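Local coordinates for protein cyclase (Uncultured organism, PDB 5IBZ) that belongs to the putative cyclase family, may act as an arylformamidase-like hydrolase, and binds acetylphosphate in the crystal, at residues Asn33-Pro37 / Glu38-Ala42; Gly129-Glu132 / Ala133-Arg136; Ala219-Leu223 / Asn224-Gly228; Leu307-Pro310 / Gly311-Gly314. All blocks are in the same frame, centred on the assembly; numbering follows the deposited sequence.

Interaction 1 of 4, residues Asn33-Pro37 / Glu38-Ala42; sequences NYITP and ERIVA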
# COMPACT_ATOMS: atom_id res chain seq x y z
N ASN B 33 9.92 -27.93 15.01
CA ASN B 33 10.32 -29.32 14.87
C ASN B 33 9.72 -30.27 15.92
O ASN B 33 9.77 -31.50 15.75
CB ASN B 33 11.84 -29.42 14.88
CG ASN B 33 12.47 -28.78 13.66
OD1 ASN B 33 12.03 -28.98 12.52
ND2 ASN B 33 13.49 -27.96 13.89
N TYR B 34 9.15 -29.72 16.99
CA TYR B 34 8.42 -30.51 17.96
C TYR B 34 7.07 -31.01 17.39
O TYR B 34 6.51 -31.95 17.93
CB TYR B 34 8.15 -29.73 19.23
CG TYR B 34 9.33 -29.44 20.13
CD1 TYR B 34 10.24 -30.42 20.50
CD2 TYR B 34 9.50 -28.16 20.66
CE1 TYR B 34 11.28 -30.13 21.33
CE2 TYR B 34 10.54 -27.86 21.50
CZ TYR B 34 11.43 -28.84 21.85
OH TYR B 34 12.46 -28.52 22.71
N ILE B 35 6.55 -30.37 16.34
CA ILE B 35 5.32 -30.85 15.73
C ILE B 35 5.68 -31.91 14.68
O ILE B 35 6.23 -31.62 13.62
CB ILE B 35 4.49 -29.72 15.10
CG1 ILE B 35 4.24 -28.61 16.13
CG2 ILE B 35 3.21 -30.31 14.56
CD1 ILE B 35 3.45 -27.39 15.60
N THR B 36 5.35 -33.14 15.01
CA THR B 36 5.71 -34.31 14.23
C THR B 36 4.46 -34.91 13.63
O THR B 36 3.36 -34.64 14.11
CB THR B 36 6.39 -35.37 15.10
OG1 THR B 36 5.45 -35.83 16.07
CG2 THR B 36 7.62 -34.79 15.80
N PRO B 37 4.61 -35.76 12.61
CA PRO B 37 3.42 -36.42 12.07
C PRO B 37 2.60 -37.15 13.13
O PRO B 37 1.38 -37.05 13.15
CB PRO B 37 4.01 -37.39 11.03
CG PRO B 37 5.25 -36.70 10.58
CD PRO B 37 5.81 -36.04 11.81
N GLU B 38 3.25 -37.87 14.05
CA GLU B 38 2.49 -38.55 15.09
C GLU B 38 1.72 -37.58 16.00
O GLU B 38 0.60 -37.87 16.41
CB GLU B 38 3.40 -39.43 15.95
CG GLU B 38 2.62 -40.58 16.63
CD GLU B 38 2.05 -41.61 15.64
OE1 GLU B 38 2.83 -42.27 14.94
OE2 GLU B 38 0.81 -41.77 15.56
N ARG B 39 2.29 -36.42 16.28
CA ARG B 39 1.59 -35.45 17.10
C ARG B 39 0.40 -34.84 16.37
O ARG B 39 -0.59 -34.52 17.01
CB ARG B 39 2.57 -34.40 17.60
CG ARG B 39 3.48 -35.07 18.62
CD ARG B 39 4.73 -34.31 18.97
NE ARG B 39 5.48 -35.09 19.96
CZ ARG B 39 6.76 -34.89 20.25
NH1 ARG B 39 7.44 -33.95 19.64
NH2 ARG B 39 7.37 -35.66 21.16
N ILE B 40 0.51 -34.68 15.05
CA ILE B 40 -0.62 -34.23 14.23
C ILE B 40 -1.75 -35.27 14.20
O ILE B 40 -2.91 -34.93 14.32
CB ILE B 40 -0.16 -33.89 12.81
CG1 ILE B 40 0.79 -32.71 12.87
CG2 ILE B 40 -1.36 -33.57 11.93
CD1 ILE B 40 1.52 -32.43 11.55
N VAL B 41 -1.38 -36.54 14.07
CA VAL B 41 -2.38 -37.61 14.10
C VAL B 41 -3.09 -37.61 15.45
O VAL B 41 -4.32 -37.73 15.52
CB VAL B 41 -1.73 -38.97 13.81
CG1 VAL B 41 -2.72 -40.12 14.05
CG2 VAL B 41 -1.21 -38.99 12.39
N ALA B 42 -2.34 -37.50 16.54
CA ALA B 42 -2.96 -37.43 17.86
C ALA B 42 -3.91 -36.24 18.00
O ALA B 42 -5.02 -36.37 18.55
CB ALA B 42 -1.87 -37.37 18.96
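An N-terminal helix cap joins the end of a short 3-10 segment and the two residues after it to helix 37-44, with Thr-36 at the N-cap and Arg-39 three residues on. The hydroxyl Thr-36 OG1 accepts from the backbone amide Arg-39 N at 3.2 Å, a bond open to it because OG1 sits between the backbone N and the carbonyl carbon (chi1 64°). The Arg-39 side chain then turns back over the cap: its extended aliphatic part runs past the same hydroxyl, with CG 3.3 Å from Thr-36 OG1. At its end, Arg-39 NH1 gives a nearly straight bond of 2.8 Å to Tyr-34 O. The carbonyl is met on a lone pair, in its own plane, and lies at the edge of the guanidinium. The first turn of the helix follows, Ile-40 N bonding to Thr-36 O and Val-41 N to Pro-37 O. On another side, Ile-35 and Ile-40 cross at about a right angle, Ile-35 CG2 resting 3.8 Å from Ile-40 CG1. Pro-37 packs on Thr-49, and Ile-40 and Val-41 on Gly-50, of the second subunit. Threonine at the N-cap and proline at the first helical position are a familiar way to begin an alpha-helix.

Interaction 2 of 4, residues Gly129-Glu132 / Ala133-Arg136; sequences GVPE and AAIR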
# COMPACT_ATOMS: atom_id res chain seq x y z
N GLY B 129 22.32 -19.10 15.82
CA GLY B 129 23.53 -18.43 15.39
C GLY B 129 23.44 -17.70 14.06
O GLY B 129 24.46 -17.26 13.50
N VAL B 130 22.22 -17.57 13.56
CA VAL B 130 22.00 -16.86 12.29
C VAL B 130 22.43 -15.41 12.47
O VAL B 130 22.02 -14.75 13.41
CB VAL B 130 20.55 -16.96 11.85
CG1 VAL B 130 20.25 -16.00 10.70
CG2 VAL B 130 20.22 -18.38 11.46
N PRO B 131 23.32 -14.91 11.59
CA PRO B 131 23.73 -13.52 11.76
C PRO B 131 22.63 -12.53 11.45
O PRO B 131 21.85 -12.78 10.51
CB PRO B 131 24.88 -13.36 10.76
CG PRO B 131 24.71 -14.44 9.76
CD PRO B 131 24.03 -15.58 10.48
N GLU B 132 22.56 -11.43 12.19
CA GLU B 132 21.51 -10.44 11.89
C GLU B 132 21.70 -9.87 10.48
O GLU B 132 20.75 -9.38 9.90
CB GLU B 132 21.47 -9.31 12.94
CG GLU B 132 22.71 -8.46 12.98
CD GLU B 132 22.71 -7.45 14.13
OE1 GLU B 132 21.70 -7.34 14.85
OE2 GLU B 132 23.75 -6.79 14.34
N ALA B 133 22.91 -9.94 9.93
CA ALA B 133 23.15 -9.50 8.55
C ALA B 133 22.38 -10.33 7.50
O ALA B 133 22.27 -9.92 6.35
CB ALA B 133 24.65 -9.56 8.25
N ALA B 134 21.84 -11.48 7.90
CA ALA B 134 21.03 -12.31 7.01
C ALA B 134 19.62 -11.76 6.81
O ALA B 134 18.88 -12.20 5.92
CB ALA B 134 20.96 -13.74 7.53
N ILE B 135 19.22 -10.82 7.66
CA ILE B 135 17.85 -10.32 7.66
C ILE B 135 17.94 -8.94 7.04
O ILE B 135 18.38 -7.99 7.69
CB ILE B 135 17.27 -10.25 9.08
CG1 ILE B 135 17.54 -11.54 9.86
CG2 ILE B 135 15.76 -9.95 9.07
CD1 ILE B 135 17.02 -12.80 9.22
N ARG B 136 17.52 -8.84 5.78
CA ARG B 136 17.80 -7.69 4.94
C ARG B 136 16.51 -7.06 4.42
O ARG B 136 15.41 -7.54 4.71
CB ARG B 136 18.70 -8.09 3.75
CG ARG B 136 20.08 -8.73 4.15
CD ARG B 136 20.77 -9.53 2.96
NE ARG B 136 21.82 -10.45 3.44
CZ ARG B 136 22.26 -11.50 2.77
NH1 ARG B 136 21.74 -11.79 1.59
NH2 ARG B 136 23.22 -12.26 3.29
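Val-130 and Ala-134 meet by their methyl groups, Val-130 CG1 lying 4.0 Å from Ala-134 CB. The valine branch reaches there because CG1 is anti to the backbone N (chi1 168°). The ring of Pro-131 comes to the same methyl more loosely, its CG 4.4 Å from Ala-134 CB, so the alanine has an apolar neighbour from each of two successive residues. That methyl also rests against the backbone, 3.3 Å from Pro-131 O.

The chain makes this meeting possible by folding into a short 3-10 turn, preceded by a G1 beta bulge in which Gly-129 and Val-130 both face Leu-126. Two i to i+3 bonds build the turn: Ala-134 N donates to Pro-131 O at 2.9 Å, and Ile-135 N to Glu-132 O at 3.1 Å. In both, the donor stands well above the carbonyl plane and not on a lone pair.

The Glu-132 side chain takes the other direction. Its CG is placed between the backbone N and the carbonyl carbon (chi1 64°), passing 3.4 Å from Ala-133 N, and the extended chain beyond carries OE1 to both a hydrogen bond from Trp-121 NE1 and a salt bridge with Arg-98 of the second subunit. Arg-136 runs out as an extended chain, which brings NE alongside Ala-133 O of its own segment: NE donates to Ala-133 O at 3.0 Å, with the acceptor at the guanidinium edge and the donor in the carbonyl plane. Ile-135 packs on Ala-100 of the second subunit, while Ala-133 touches Ala-85 of the third.

Interaction 3 of 4, residues Ala219-Leu223 / Asn224-Gly228; sequences ASFFL and NPMTG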
# COMPACT_ATOMS: atom_id res chain seq x y z
N ALA B 219 -5.48 5.69 22.45
CA ALA B 219 -4.14 6.25 22.60
C ALA B 219 -3.60 5.84 23.96
O ALA B 219 -2.47 5.38 24.07
CB ALA B 219 -4.16 7.77 22.44
N SER B 220 -4.42 5.96 25.00
CA SER B 220 -3.98 5.59 26.36
C SER B 220 -3.63 4.10 26.47
O SER B 220 -2.74 3.72 27.22
CB SER B 220 -5.05 5.96 27.39
OG SER B 220 -5.30 7.35 27.40
N PHE B 221 -4.36 3.27 25.72
CA PHE B 221 -4.23 1.82 25.77
C PHE B 221 -2.77 1.41 25.59
O PHE B 221 -2.27 0.50 26.27
CB PHE B 221 -5.10 1.21 24.66
CG PHE B 221 -5.13 -0.31 24.60
CD1 PHE B 221 -6.12 -1.04 25.25
CD2 PHE B 221 -4.24 -0.99 23.80
CE1 PHE B 221 -6.17 -2.45 25.14
CE2 PHE B 221 -4.28 -2.38 23.69
CZ PHE B 221 -5.24 -3.10 24.36
N PHE B 222 -2.07 2.08 24.69
CA PHE B 222 -0.70 1.68 24.38
C PHE B 222 0.35 2.39 25.21
O PHE B 222 1.53 2.03 25.15
CB PHE B 222 -0.44 1.88 22.90
CG PHE B 222 -1.07 0.80 22.06
CD1 PHE B 222 -0.56 -0.48 22.09
CD2 PHE B 222 -2.19 1.05 21.30
CE1 PHE B 222 -1.13 -1.49 21.36
CE2 PHE B 222 -2.78 0.02 20.55
CZ PHE B 222 -2.24 -1.24 20.58
N LEU B 223 -0.06 3.37 26.00
CA LEU B 223 0.85 4.13 26.85
C LEU B 223 0.99 3.53 28.25
O LEU B 223 1.87 3.91 29.00
CB LEU B 223 0.38 5.58 26.99
CG LEU B 223 0.36 6.38 25.68
CD1 LEU B 223 -0.28 7.74 25.89
CD2 LEU B 223 1.76 6.54 25.13
N ASN B 224 0.09 2.63 28.61
CA ASN B 224 0.11 2.15 29.97
C ASN B 224 0.46 0.66 30.00
O ASN B 224 0.55 0.02 28.97
CB ASN B 224 -1.23 2.49 30.63
CG ASN B 224 -1.34 3.99 30.93
OD1 ASN B 224 -0.85 4.47 31.96
ND2 ASN B 224 -1.96 4.75 30.02
N PRO B 225 0.76 0.14 31.20
CA PRO B 225 1.19 -1.26 31.26
C PRO B 225 0.16 -2.23 30.72
O PRO B 225 -1.03 -1.95 30.80
CB PRO B 225 1.39 -1.51 32.76
CG PRO B 225 1.54 -0.19 33.35
CD PRO B 225 0.72 0.76 32.52
N MSE B 226 0.62 -3.35 30.19
CA MSE B 226 -0.26 -4.35 29.59
C MSE B 226 0.05 -5.74 30.14
O MSE B 226 1.21 -6.15 30.18
CB MSE B 226 -0.12 -4.33 28.07
CG MSE B 226 -0.68 -3.07 27.46
SE MSE B 226 -0.46 -3.05 25.51
CE MSE B 226 1.44 -2.81 25.51
N THR B 227 -0.99 -6.45 30.57
CA THR B 227 -0.83 -7.80 31.12
C THR B 227 -0.19 -8.77 30.12
O THR B 227 -0.44 -8.69 28.92
CB THR B 227 -2.19 -8.37 31.59
OG1 THR B 227 -2.00 -9.66 32.20
CG2 THR B 227 -3.16 -8.52 30.45
N GLY B 228 0.64 -9.67 30.62
CA GLY B 228 1.19 -10.72 29.76
C GLY B 228 2.11 -11.62 30.57
O GLY B 228 2.21 -11.47 31.79
O HOH W 1 -2.72 -0.32 28.83
O HOH W 2 3.05 0.41 27.32
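Ser-220 O receives two sound hydrogen bonds near the end of helix 215-223. Leu-223 N comes at 3.0 Å, and the side-chain amide Asn-224 ND2 at 3.1 Å with a nearly straight N-H (164°); they reach the oxygen from opposite faces of its plane. Ser-220 O lies close to the plane of the Asn-224 amide, while ND2 is tilted from the carbonyl plane. The backbone Asn-224 N adds a weak bond to the same oxygen.

Where the chain leaves the helix, one water lies within hydrogen-bonding distance of Phe-221 O and Pro-225 O, another of Phe-222 O and Asn-224 O, each with more acceptors in reach than it has protons. Beyond them Met-226, present as selenomethionine, sends SE toward two rings, obliquely to each: 5.0 Å from the centroid of Phe-221 and 5.2 Å from that of Phe-222. The two phenylalanines also touch, Phe-221 CD2 standing over the centre of one Phe-222 face. Phe-222 meets the ring of Phe-66, which Met-226 touches as well. The Met-226 side chain lies about 7 Å from the bound acetylphosphate; the paired Met-aromatic contact thus joins the C-terminal part of the helix to the loop that passes near, without lining, the acetylphosphate pocket.

Interaction 4 of 4, residues Leu307-Pro310 / Gly311-Gly314; sequences LYIP and GAVG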
# COMPACT_ATOMS: atom_id res chain seq x y z
N LEU B 307 0.65 -17.62 6.31
CA LEU B 307 0.70 -17.47 4.85
C LEU B 307 2.11 -17.82 4.35
O LEU B 307 3.10 -17.67 5.08
CB LEU B 307 0.36 -16.05 4.41
CG LEU B 307 -1.04 -15.56 4.77
CD1 LEU B 307 -1.20 -14.13 4.35
CD2 LEU B 307 -2.11 -16.44 4.09
N TYR B 308 2.18 -18.29 3.12
CA TYR B 308 3.46 -18.63 2.50
C TYR B 308 4.10 -17.36 1.90
O TYR B 308 3.85 -16.99 0.74
CB TYR B 308 3.23 -19.70 1.42
CG TYR B 308 4.44 -20.23 0.69
CD1 TYR B 308 5.73 -19.85 1.04
CD2 TYR B 308 4.29 -21.05 -0.41
CE1 TYR B 308 6.83 -20.31 0.34
CE2 TYR B 308 5.39 -21.51 -1.12
CZ TYR B 308 6.66 -21.13 -0.74
OH TYR B 308 7.76 -21.59 -1.45
N ILE B 309 4.90 -16.67 2.72
CA ILE B 309 5.51 -15.40 2.31
C ILE B 309 7.02 -15.47 2.48
O ILE B 309 7.55 -15.27 3.57
CB ILE B 309 5.00 -14.18 3.13
CG1 ILE B 309 3.48 -14.21 3.31
CG2 ILE B 309 5.48 -12.88 2.46
CD1 ILE B 309 2.96 -13.15 4.28
N PRO B 310 7.72 -15.79 1.40
CA PRO B 310 9.16 -15.98 1.54
C PRO B 310 9.87 -14.71 1.98
O PRO B 310 9.60 -13.62 1.47
CB PRO B 310 9.61 -16.43 0.14
CG PRO B 310 8.47 -16.17 -0.76
CD PRO B 310 7.23 -16.16 0.06
N GLY B 311 10.75 -14.88 2.95
CA GLY B 311 11.53 -13.76 3.46
C GLY B 311 10.80 -12.87 4.43
O GLY B 311 11.36 -11.87 4.88
N ALA B 312 9.57 -13.21 4.79
CA ALA B 312 8.83 -12.42 5.76
C ALA B 312 9.17 -12.83 7.19
O ALA B 312 9.57 -13.98 7.44
CB ALA B 312 7.32 -12.54 5.53
N VAL B 313 8.99 -11.89 8.12
CA VAL B 313 9.36 -12.14 9.50
C VAL B 313 8.13 -12.39 10.39
O VAL B 313 8.22 -12.38 11.62
CB VAL B 313 10.21 -10.98 10.08
CG1 VAL B 313 11.45 -10.80 9.25
CG2 VAL B 313 9.44 -9.68 10.15
N GLY B 314 7.00 -12.70 9.75
CA GLY B 314 5.78 -13.08 10.44
C GLY B 314 4.66 -13.16 9.43
O GLY B 314 4.88 -12.97 8.24
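Ile-309 and Ala-312 press their side chains together across a type II beta turn, the close-packed part of this contact. Ile-309 CG2 comes 3.6 Å from Ala-312 CB, and the branching carbon behind it, Ile-309 CB, is almost as near. The methyl CG2 is anti to the backbone N while CG1 points beside it (chi1 -44°), so it is the short branch that touches the alanine. Ala-312 CB also rests 3.4 Å from Ile-309 O.

One backbone bond closes the turn: Ala-312 N donates to Ile-309 O at 3.1 Å, from above the carbonyl plane, not on a lone pair. Pro-310 and Gly-311 form the corner. Gly-311 has positive phi (80°), as expected of the third residue of a type II turn, a place commonly filled by glycine.

The contact is looser along the long branch, where Ile-309 CD1 reaches only to 4.4 Å from Gly-314 O. Pro-310, partly exposed, packs on Ile-59 of the second subunit. Gly-311 N is held by the carboxylate of Glu-149, and Val-313 N by Asp-102 of the second subunit.

Chemically, then, apolar methyls and a single amide-carbonyl bond hold the turn across its mouth, while two acidic side chains take the neighbouring amides. Gly-314 O is buried here with no polar partner in the model, which may carry an energetic cost.

How the interactions relate
From the N terminus the four contacts follow in series, each closing its own short piece of chain, and none nests in or crosses another. Interaction 1 starts helix 37-44; interaction 2 makes a turn in the loop between strands 120-122 and 158-163; interaction 3 lies at the C-terminal part of helix 215-223 and leads to strand 228-229; interaction 4 turns the chain between strands 299-303 and 314-316. Interactions 2 and 4 come closest, nearest atoms about 4 Å apart, though without touching. Interactions 1 and 3 lie on opposite sides of the chain's centre, their centres about 37 Å apart. Interactions 1, 2 and 4 touch the second subunit, whereas 2 and 3 meet the third.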